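Local structure of pollen-specific leucine-rich repeat extensin-like protein 1 (Arabidopsis thaliana, 6TME) at residues F156-L169 with F176-D188. The protein probably binds a RALF-type signalling peptide through its extracellular leucine-rich repeat domain, helping to maintain cell-wall integrity in growing pollen tubes. Residues are numbered along the deposited sequence; the frame is centred on the assembly and turned at random.
Sequences FPTVALSWPSLKFL and FEGKLPPEIFDKD. With SO4 (sulfate ion), chain I.
The Phe156 ring is sandwiched between two prolines: Pro181 CD lies 3.8 Å from the centroid of the Phe156 ring in a CH-pi contact, and Pro157 CD, from the next residue, covers the opposite face. The same Pro157 methylene also sits over one face of Phe176, its CD 3.8 Å from that ring's centroid and 18° off the normal, so one proline serves two aromatic rings. With CG anti to the backbone N (chi1 -179°), the Phe156 ring reaches across to 176-188, its CZ 3.6 Å from Ile184 CD1. That methyl also meets Leu161 CD2 and Leu169 CD2, while Leu161 CD1 packs on Glu183 CG. At the polar ends, water 1 accepts from Phe156 N and donates to the carbonyls of Glu177 and Lys179. The Lys187 chain turns twice on itself (chi2 -81°), which brings NZ to Trp163 O at a doubtfully short 2.5 Å and, weakly, to Leu161 O. The apolar contact between 3-10 segments 158-162 and 182-185 is consistent with the stacking of successive turns in a plant-type leucine-rich repeat solenoid. Strand 168-170 runs parallel between strands 144-146 and 191-193, with Lys167 and Phe168 touching another protein chain; in a separate parallel sheet, strand 175-178 is neighboured by strand 198-201, whose Phe199 packs against both Phe156 and Phe176.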
ATOM      1  N   PHE A 156     -15.066   1.742  -3.577  1.00 31.07           N
ATOM      2  CA  PHE A 156     -14.124   2.086  -2.525  1.00 27.28           C
ATOM      3  C   PHE A 156     -14.871   2.296  -1.206  1.00 32.08           C
ATOM      4  O   PHE A 156     -15.917   2.951  -1.196  1.00 30.14           O
ATOM      5  CB  PHE A 156     -13.355   3.347  -2.917  1.00 23.32           C
ATOM      6  CG  PHE A 156     -12.337   3.776  -1.903  1.00 28.92           C
ATOM      7  CD1 PHE A 156     -12.700   4.525  -0.801  1.00 30.43           C
ATOM      8  CD2 PHE A 156     -11.010   3.417  -2.050  1.00 30.63           C
ATOM      9  CE1 PHE A 156     -11.747   4.916   0.142  1.00 33.08           C
ATOM     10  CE2 PHE A 156     -10.061   3.801  -1.123  1.00 29.25           C
ATOM     11  CZ  PHE A 156     -10.434   4.551  -0.015  1.00 24.86           C
ATOM     12  N   PRO A 157     -14.375   1.737  -0.069  1.00 32.47           N
ATOM     13  CA  PRO A 157     -15.098   1.885   1.212  1.00 30.21           C
ATOM     14  C   PRO A 157     -15.023   3.296   1.765  1.00 25.64           C
ATOM     15  O   PRO A 157     -14.166   3.602   2.600  1.00 31.05           O
ATOM     16  CB  PRO A 157     -14.380   0.900   2.143  1.00 32.03           C
ATOM     17  CG  PRO A 157     -12.954   0.855   1.582  1.00 30.13           C
ATOM     18  CD  PRO A 157     -13.139   0.938   0.076  1.00 29.37           C
ATOM     19  N   THR A 158     -15.913   4.166   1.301  1.00 21.92           N
ATOM     20  CA  THR A 158     -15.793   5.584   1.608  1.00 32.03           C
ATOM     21  C   THR A 158     -16.060   5.912   3.080  1.00 28.98           C
ATOM     22  O   THR A 158     -15.724   7.022   3.512  1.00 32.37           O
ATOM     23  CB  THR A 158     -16.714   6.387   0.676  1.00 34.07           C
ATOM     24  OG1 THR A 158     -18.014   5.790   0.613  1.00 33.18           O
ATOM     25  CG2 THR A 158     -16.126   6.415  -0.737  1.00 35.44           C
ATOM     26  N   VAL A 159     -16.625   4.984   3.862  1.00 26.28           N
ATOM     27  CA  VAL A 159     -16.726   5.192   5.308  1.00 26.37           C
ATOM     28  C   VAL A 159     -15.361   5.521   5.911  1.00 36.08           C
ATOM     29  O   VAL A 159     -15.271   6.242   6.917  1.00 26.54           O
ATOM     30  CB  VAL A 159     -17.361   3.956   5.987  1.00 30.17           C
ATOM     31  CG1 VAL A 159     -16.460   2.735   5.840  1.00 28.85           C
ATOM     32  CG2 VAL A 159     -17.646   4.239   7.476  1.00 25.66           C
ATOM     33  N   ALA A 160     -14.276   5.038   5.286  1.00 31.05           N
ATOM     34  CA  ALA A 160     -12.940   5.361   5.774  1.00 31.80           C
ATOM     35  C   ALA A 160     -12.665   6.858   5.728  1.00 35.45           C
ATOM     36  O   ALA A 160     -11.853   7.356   6.517  1.00 31.33           O
ATOM     37  CB  ALA A 160     -11.884   4.609   4.971  1.00 22.84           C
ATOM     38  N   LEU A 161     -13.335   7.596   4.830  1.00 29.66           N
ATOM     39  CA  LEU A 161     -13.098   9.035   4.738  1.00 25.77           C
ATOM     40  C   LEU A 161     -13.657   9.782   5.938  1.00 35.55           C
ATOM     41  O   LEU A 161     -13.290  10.939   6.165  1.00 34.25           O
ATOM     42  CB  LEU A 161     -13.707   9.588   3.454  1.00 29.85           C
ATOM     43  CG  LEU A 161     -13.145   9.000   2.147  1.00 39.01           C
ATOM     44  CD1 LEU A 161     -14.031   9.357   0.959  1.00 34.55           C
ATOM     45  CD2 LEU A 161     -11.710   9.459   1.913  1.00 30.39           C
ATOM     46  N   SER A 162     -14.530   9.152   6.713  1.00 32.26           N
ATOM     47  CA  SER A 162     -15.182   9.833   7.817  1.00 33.65           C
ATOM     48  C   SER A 162     -14.382   9.780   9.112  1.00 29.35           C
ATOM     49  O   SER A 162     -14.804  10.381  10.098  1.00 26.57           O
ATOM     50  CB  SER A 162     -16.572   9.230   8.050  1.00 30.35           C
ATOM     51  OG  SER A 162     -16.456   7.983   8.707  1.00 34.80           O
ATOM     52  N   TRP A 163     -13.237   9.098   9.139  1.00 25.76           N
ATOM     53  CA  TRP A 163     -12.518   8.890  10.389  1.00 26.63           C
ATOM     54  C   TRP A 163     -11.491   9.999  10.558  1.00 29.67           C
ATOM     55  O   TRP A 163     -10.550  10.071   9.765  1.00 23.19           O
ATOM     56  CB  TRP A 163     -11.843   7.530  10.398  1.00 24.07           C
ATOM     57  CG  TRP A 163     -12.813   6.390  10.439  1.00 21.71           C
ATOM     58  CD1 TRP A 163     -13.988   6.353  11.117  1.00 28.22           C
ATOM     59  CD2 TRP A 163     -12.701   5.129   9.762  1.00 22.89           C
ATOM     60  NE1 TRP A 163     -14.616   5.145  10.924  1.00 22.06           N
ATOM     61  CE2 TRP A 163     -13.849   4.374  10.097  1.00 17.88           C
ATOM     62  CE3 TRP A 163     -11.735   4.558   8.919  1.00 21.10           C
ATOM     63  CZ2 TRP A 163     -14.063   3.077   9.621  1.00 25.83           C
ATOM     64  CZ3 TRP A 163     -11.952   3.277   8.435  1.00 23.14           C
ATOM     65  CH2 TRP A 163     -13.107   2.547   8.793  1.00 27.39           C
ATOM     66  N   PRO A 164     -11.622  10.875  11.566  1.00 31.73           N
ATOM     67  CA  PRO A 164     -10.686  12.015  11.694  1.00 28.18           C
ATOM     68  C   PRO A 164      -9.295  11.655  12.214  1.00 32.54           C
ATOM     69  O   PRO A 164      -8.404  12.508  12.185  1.00 36.41           O
ATOM     70  CB  PRO A 164     -11.401  12.945  12.673  1.00 19.89           C
ATOM     71  CG  PRO A 164     -12.279  11.990  13.527  1.00 24.81           C
ATOM     72  CD  PRO A 164     -12.712  10.907  12.557  1.00 21.16           C
ATOM     73  N   SER A 165      -9.071  10.441  12.700  1.00 27.52           N
ATOM     74  CA  SER A 165      -7.784  10.062  13.258  1.00 24.20           C
ATOM     75  C   SER A 165      -7.132   8.967  12.433  1.00 22.87           C
ATOM     76  O   SER A 165      -6.164   8.349  12.882  1.00 28.98           O
ATOM     77  CB  SER A 165      -7.977   9.596  14.715  1.00 31.68           C
ATOM     78  OG  SER A 165      -8.012  10.710  15.601  1.00 33.59           O
ATOM     79  N   LEU A 166      -7.645   8.708  11.242  1.00 25.34           N
ATOM     80  CA  LEU A 166      -7.181   7.587  10.444  1.00 18.95           C
ATOM     81  C   LEU A 166      -5.753   7.804   9.922  1.00 26.45           C
ATOM     82  O   LEU A 166      -5.432   8.837   9.325  1.00 26.79           O
ATOM     83  CB  LEU A 166      -8.144   7.364   9.289  1.00 22.76           C
ATOM     84  CG  LEU A 166      -7.708   6.252   8.331  1.00 29.52           C
ATOM     85  CD1 LEU A 166      -7.657   4.947   9.059  1.00 28.13           C
ATOM     86  CD2 LEU A 166      -8.636   6.164   7.137  1.00 29.74           C
ATOM     87  N   LYS A 167      -4.901   6.818  10.149  1.00 21.60           N
ATOM     88  CA  LYS A 167      -3.495   6.870   9.811  1.00 22.43           C
ATOM     89  C   LYS A 167      -3.050   5.742   8.885  1.00 29.67           C
ATOM     90  O   LYS A 167      -2.132   5.936   8.090  1.00 25.28           O
ATOM     91  CB  LYS A 167      -2.641   6.819  11.092  1.00 30.04           C
ATOM     92  CG  LYS A 167      -1.143   6.799  10.804  1.00 35.73           C
ATOM     93  CD  LYS A 167      -0.306   7.046  12.014  1.00 44.10           C
ATOM     94  CE  LYS A 167       1.039   7.640  11.621  1.00 48.31           C
ATOM     95  NZ  LYS A 167       1.972   7.653  12.769  1.00 61.68           N
ATOM     96  N   PHE A 168      -3.685   4.580   8.966  1.00 27.33           N
ATOM     97  CA  PHE A 168      -3.270   3.376   8.263  1.00 25.69           C
ATOM     98  C   PHE A 168      -4.525   2.773   7.667  1.00 26.78           C
ATOM     99  O   PHE A 168      -5.460   2.425   8.403  1.00 27.57           O
ATOM    100  CB  PHE A 168      -2.591   2.398   9.221  1.00 24.49           C
ATOM    101  CG  PHE A 168      -2.032   1.156   8.568  1.00 24.23           C
ATOM    102  CD1 PHE A 168      -2.860   0.105   8.182  1.00 22.38           C
ATOM    103  CD2 PHE A 168      -0.663   1.017   8.395  1.00 17.92           C
ATOM    104  CE1 PHE A 168      -2.319  -1.037   7.624  1.00 23.90           C
ATOM    105  CE2 PHE A 168      -0.134  -0.106   7.851  1.00 21.80           C
ATOM    106  CZ  PHE A 168      -0.949  -1.133   7.469  1.00 26.68           C
ATOM    107  N   LEU A 169      -4.557   2.680   6.343  1.00 21.98           N
ATOM    108  CA  LEU A 169      -5.676   2.108   5.608  1.00 25.16           C
ATOM    109  C   LEU A 169      -5.112   1.037   4.695  1.00 30.97           C
ATOM    110  O   LEU A 169      -4.359   1.353   3.766  1.00 29.38           O
ATOM    111  CB  LEU A 169      -6.401   3.183   4.813  1.00 20.69           C
ATOM    112  CG  LEU A 169      -7.643   2.760   4.020  1.00 32.49           C
ATOM    113  CD1 LEU A 169      -8.613   1.988   4.874  1.00 25.61           C
ATOM    114  CD2 LEU A 169      -8.336   3.982   3.413  1.00 30.89           C
ATOM    115  N   PHE A 176     -12.413  -4.541  -4.481  1.00 18.35           N
ATOM    116  CA  PHE A 176     -12.875  -3.174  -4.670  1.00 26.30           C
ATOM    117  C   PHE A 176     -12.626  -2.725  -6.112  1.00 27.45           C
ATOM    118  O   PHE A 176     -11.686  -3.176  -6.777  1.00 25.92           O
ATOM    119  CB  PHE A 176     -12.185  -2.237  -3.680  1.00 26.00           C
ATOM    120  CG  PHE A 176     -12.541  -2.512  -2.237  1.00 27.70           C
ATOM    121  CD1 PHE A 176     -13.837  -2.287  -1.773  1.00 28.54           C
ATOM    122  CD2 PHE A 176     -11.589  -2.995  -1.350  1.00 23.61           C
ATOM    123  CE1 PHE A 176     -14.168  -2.539  -0.458  1.00 19.32           C
ATOM    124  CE2 PHE A 176     -11.916  -3.260  -0.030  1.00 19.89           C
ATOM    125  CZ  PHE A 176     -13.202  -3.029   0.417  1.00 27.92           C
ATOM    126  N   GLU A 177     -13.483  -1.837  -6.606  1.00 38.52           N
ATOM    127  CA  GLU A 177     -13.430  -1.501  -8.026  1.00 35.60           C
ATOM    128  C   GLU A 177     -13.996  -0.105  -8.249  1.00 26.79           C
ATOM    129  O   GLU A 177     -14.484   0.551  -7.324  1.00 26.71           O
ATOM    130  CB  GLU A 177     -14.187  -2.547  -8.843  1.00 42.69           C
ATOM    131  CG  GLU A 177     -15.634  -2.667  -8.433  1.00 51.31           C
ATOM    132  CD  GLU A 177     -16.526  -1.680  -9.164  1.00 62.37           C
ATOM    133  OE1 GLU A 177     -16.447  -1.638 -10.420  1.00 61.12           O
ATOM    134  OE2 GLU A 177     -17.276  -0.937  -8.473  1.00 61.25           O
ATOM    135  N   GLY A 178     -13.951   0.339  -9.504  1.00 33.28           N
ATOM    136  CA  GLY A 178     -14.417   1.675  -9.831  1.00 29.09           C
ATOM    137  C   GLY A 178     -13.348   2.728  -9.596  1.00 26.80           C
ATOM    138  O   GLY A 178     -12.155   2.437  -9.442  1.00 24.36           O
ATOM    139  N   LYS A 179     -13.799   3.979  -9.565  1.00 29.04           N
ATOM    140  CA  LYS A 179     -12.894   5.108  -9.419  1.00 33.06           C
ATOM    141  C   LYS A 179     -12.379   5.198  -7.989  1.00 38.54           C
ATOM    142  O   LYS A 179     -13.021   4.752  -7.030  1.00 40.88           O
ATOM    143  CB  LYS A 179     -13.598   6.424  -9.777  1.00 32.88           C
ATOM    144  CG  LYS A 179     -14.168   6.482 -11.185  1.00 44.12           C
ATOM    145  CD  LYS A 179     -14.979   7.765 -11.407  1.00 46.96           C
ATOM    146  CE  LYS A 179     -15.321   7.946 -12.882  1.00 55.03           C
ATOM    147  NZ  LYS A 179     -16.031   9.231 -13.154  1.00 62.94           N
ATOM    148  N   LEU A 180     -11.257   5.814  -7.854  1.00 33.23           N
ATOM    149  CA  LEU A 180     -10.685   6.097  -6.546  1.00 36.12           C
ATOM    150  C   LEU A 180     -11.131   7.476  -6.066  1.00 39.15           C
ATOM    151  O   LEU A 180     -10.978   8.456  -6.800  1.00 46.11           O
ATOM    152  CB  LEU A 180      -9.177   6.041  -6.631  1.00 27.56           C
ATOM    153  CG  LEU A 180      -8.358   5.915  -5.376  1.00 36.49           C
ATOM    154  CD1 LEU A 180      -8.788   4.640  -4.700  1.00 40.92           C
ATOM    155  CD2 LEU A 180      -6.862   5.878  -5.768  1.00 30.15           C
ATOM    156  N   PRO A 181     -11.681   7.599  -4.862  1.00 39.19           N
ATOM    157  CA  PRO A 181     -12.100   8.927  -4.363  1.00 33.51           C
ATOM    158  C   PRO A 181     -10.900   9.838  -4.204  1.00 39.15           C
ATOM    159  O   PRO A 181     -10.028   9.581  -3.357  1.00 37.07           O
ATOM    160  CB  PRO A 181     -12.749   8.618  -3.001  1.00 30.96           C
ATOM    161  CG  PRO A 181     -12.987   7.125  -2.997  1.00 31.35           C
ATOM    162  CD  PRO A 181     -11.941   6.525  -3.893  1.00 34.64           C
ATOM    163  N   PRO A 182     -10.808  10.910  -4.998  1.00 40.15           N
ATOM    164  CA  PRO A 182      -9.625  11.786  -4.886  1.00 36.18           C
ATOM    165  C   PRO A 182      -9.421  12.320  -3.483  1.00 33.78           C
ATOM    166  O   PRO A 182      -8.279  12.500  -3.048  1.00 33.58           O
ATOM    167  CB  PRO A 182      -9.911  12.918  -5.891  1.00 40.09           C
ATOM    168  CG  PRO A 182     -10.963  12.363  -6.840  1.00 40.51           C
ATOM    169  CD  PRO A 182     -11.777  11.377  -6.008  1.00 34.10           C
ATOM    170  N   GLU A 183     -10.494  12.547  -2.735  1.00 34.12           N
ATOM    171  CA  GLU A 183     -10.328  13.107  -1.402  1.00 31.08           C
ATOM    172  C   GLU A 183      -9.542  12.194  -0.460  1.00 27.97           C
ATOM    173  O   GLU A 183      -9.118  12.665   0.598  1.00 30.39           O
ATOM    174  CB  GLU A 183     -11.706  13.447  -0.811  1.00 38.11           C
ATOM    175  CG  GLU A 183     -12.717  12.302  -0.781  1.00 47.06           C
ATOM    176  CD  GLU A 183     -13.599  12.231  -2.032  1.00 54.91           C
ATOM    177  OE1 GLU A 183     -13.151  12.670  -3.113  1.00 48.92           O
ATOM    178  OE2 GLU A 183     -14.749  11.738  -1.929  1.00 55.39           O
ATOM    179  N   ILE A 184      -9.311  10.920  -0.821  1.00 27.94           N
ATOM    180  CA  ILE A 184      -8.541  10.022   0.042  1.00 28.76           C
ATOM    181  C   ILE A 184      -7.148  10.581   0.320  1.00 34.47           C
ATOM    182  O   ILE A 184      -6.597  10.369   1.406  1.00 36.64           O
ATOM    183  CB  ILE A 184      -8.453   8.599  -0.560  1.00 34.05           C
ATOM    184  CG1 ILE A 184      -7.890   7.610   0.460  1.00 38.50           C
ATOM    185  CG2 ILE A 184      -7.485   8.567  -1.720  1.00 40.84           C
ATOM    186  CD1 ILE A 184      -8.798   7.336   1.628  1.00 42.14           C
ATOM    187  N   PHE A 185      -6.559  11.310  -0.634  1.00 33.37           N
ATOM    188  CA  PHE A 185      -5.233  11.879  -0.413  1.00 35.25           C
ATOM    189  C   PHE A 185      -5.268  13.167   0.402  1.00 35.75           C
ATOM    190  O   PHE A 185      -4.196  13.683   0.754  1.00 34.25           O
ATOM    191  CB  PHE A 185      -4.517  12.070  -1.766  1.00 32.88           C
ATOM    192  CG  PHE A 185      -4.243  10.766  -2.455  1.00 29.16           C
ATOM    193  CD1 PHE A 185      -3.337   9.867  -1.911  1.00 28.25           C
ATOM    194  CD2 PHE A 185      -4.956  10.391  -3.578  1.00 31.58           C
ATOM    195  CE1 PHE A 185      -3.110   8.630  -2.498  1.00 26.02           C
ATOM    196  CE2 PHE A 185      -4.734   9.160  -4.168  1.00 36.73           C
ATOM    197  CZ  PHE A 185      -3.805   8.278  -3.621  1.00 35.52           C
ATOM    198  N   ASP A 186      -6.465  13.679   0.734  1.00 34.17           N
ATOM    199  CA  ASP A 186      -6.596  14.812   1.652  1.00 37.01           C
ATOM    200  C   ASP A 186      -6.518  14.387   3.119  1.00 37.08           C
ATOM    201  O   ASP A 186      -6.146  15.204   3.966  1.00 36.33           O
ATOM    202  CB  ASP A 186      -7.923  15.553   1.433  1.00 41.17           C
ATOM    203  CG  ASP A 186      -8.119  16.022   0.001  1.00 50.53           C
ATOM    204  OD1 ASP A 186      -7.148  16.506  -0.621  1.00 51.50           O
ATOM    205  OD2 ASP A 186      -9.258  15.892  -0.505  1.00 55.12           O
ATOM    206  N   LYS A 187      -6.901  13.151   3.452  1.00 28.38           N
ATOM    207  CA  LYS A 187      -6.692  12.665   4.816  1.00 34.81           C
ATOM    208  C   LYS A 187      -5.198  12.627   5.130  1.00 43.37           C
ATOM    209  O   LYS A 187      -4.359  12.508   4.231  1.00 48.98           O
ATOM    210  CB  LYS A 187      -7.283  11.264   4.990  1.00 36.11           C
ATOM    211  CG  LYS A 187      -8.679  11.050   4.421  1.00 34.03           C
ATOM    212  CD  LYS A 187      -9.732  11.572   5.367  1.00 36.95           C
ATOM    213  CE  LYS A 187      -9.866  10.693   6.607  1.00 30.12           C
ATOM    214  NZ  LYS A 187     -10.385  11.494   7.742  1.00 35.34           N
ATOM    215  N   ASP A 188      -4.849  12.715   6.415  1.00 40.70           N
ATOM    216  CA  ASP A 188      -3.429  12.614   6.770  1.00 46.78           C
ATOM    217  C   ASP A 188      -3.031  11.156   7.049  1.00 33.41           C
ATOM    218  O   ASP A 188      -2.575  10.775   8.112  1.00 37.94           O
ATOM    219  CB  ASP A 188      -3.082  13.567   7.916  1.00 66.81           C
ATOM    220  CG  ASP A 188      -3.708  13.188   9.260  1.00 90.85           C
ATOM    221  OD1 ASP A 188      -3.545  13.997  10.202  1.00 96.91           O
ATOM    222  OD2 ASP A 188      -4.353  12.125   9.401  1.00 99.45           O
TER
HETATM  223  S   SO4 I 503       0.580   9.780  15.583  1.00 80.99           S
HETATM  224  O1  SO4 I 503       1.493   8.833  14.943  1.00 81.83           O
HETATM  225  O2  SO4 I 503      -0.130   9.129  16.687  1.00 86.43           O
HETATM  226  O3  SO4 I 503       1.348  10.915  16.100  1.00 86.00           O
HETATM  227  O4  SO4 I 503      -0.379  10.256  14.596  1.00 77.73           O
HETATM  228  O   HOH W   1     -14.910   2.904  -6.478  1.00 31.03           O
HETATM  229  O   HOH W   2      -6.717  11.198   8.891  1.00 30.25           O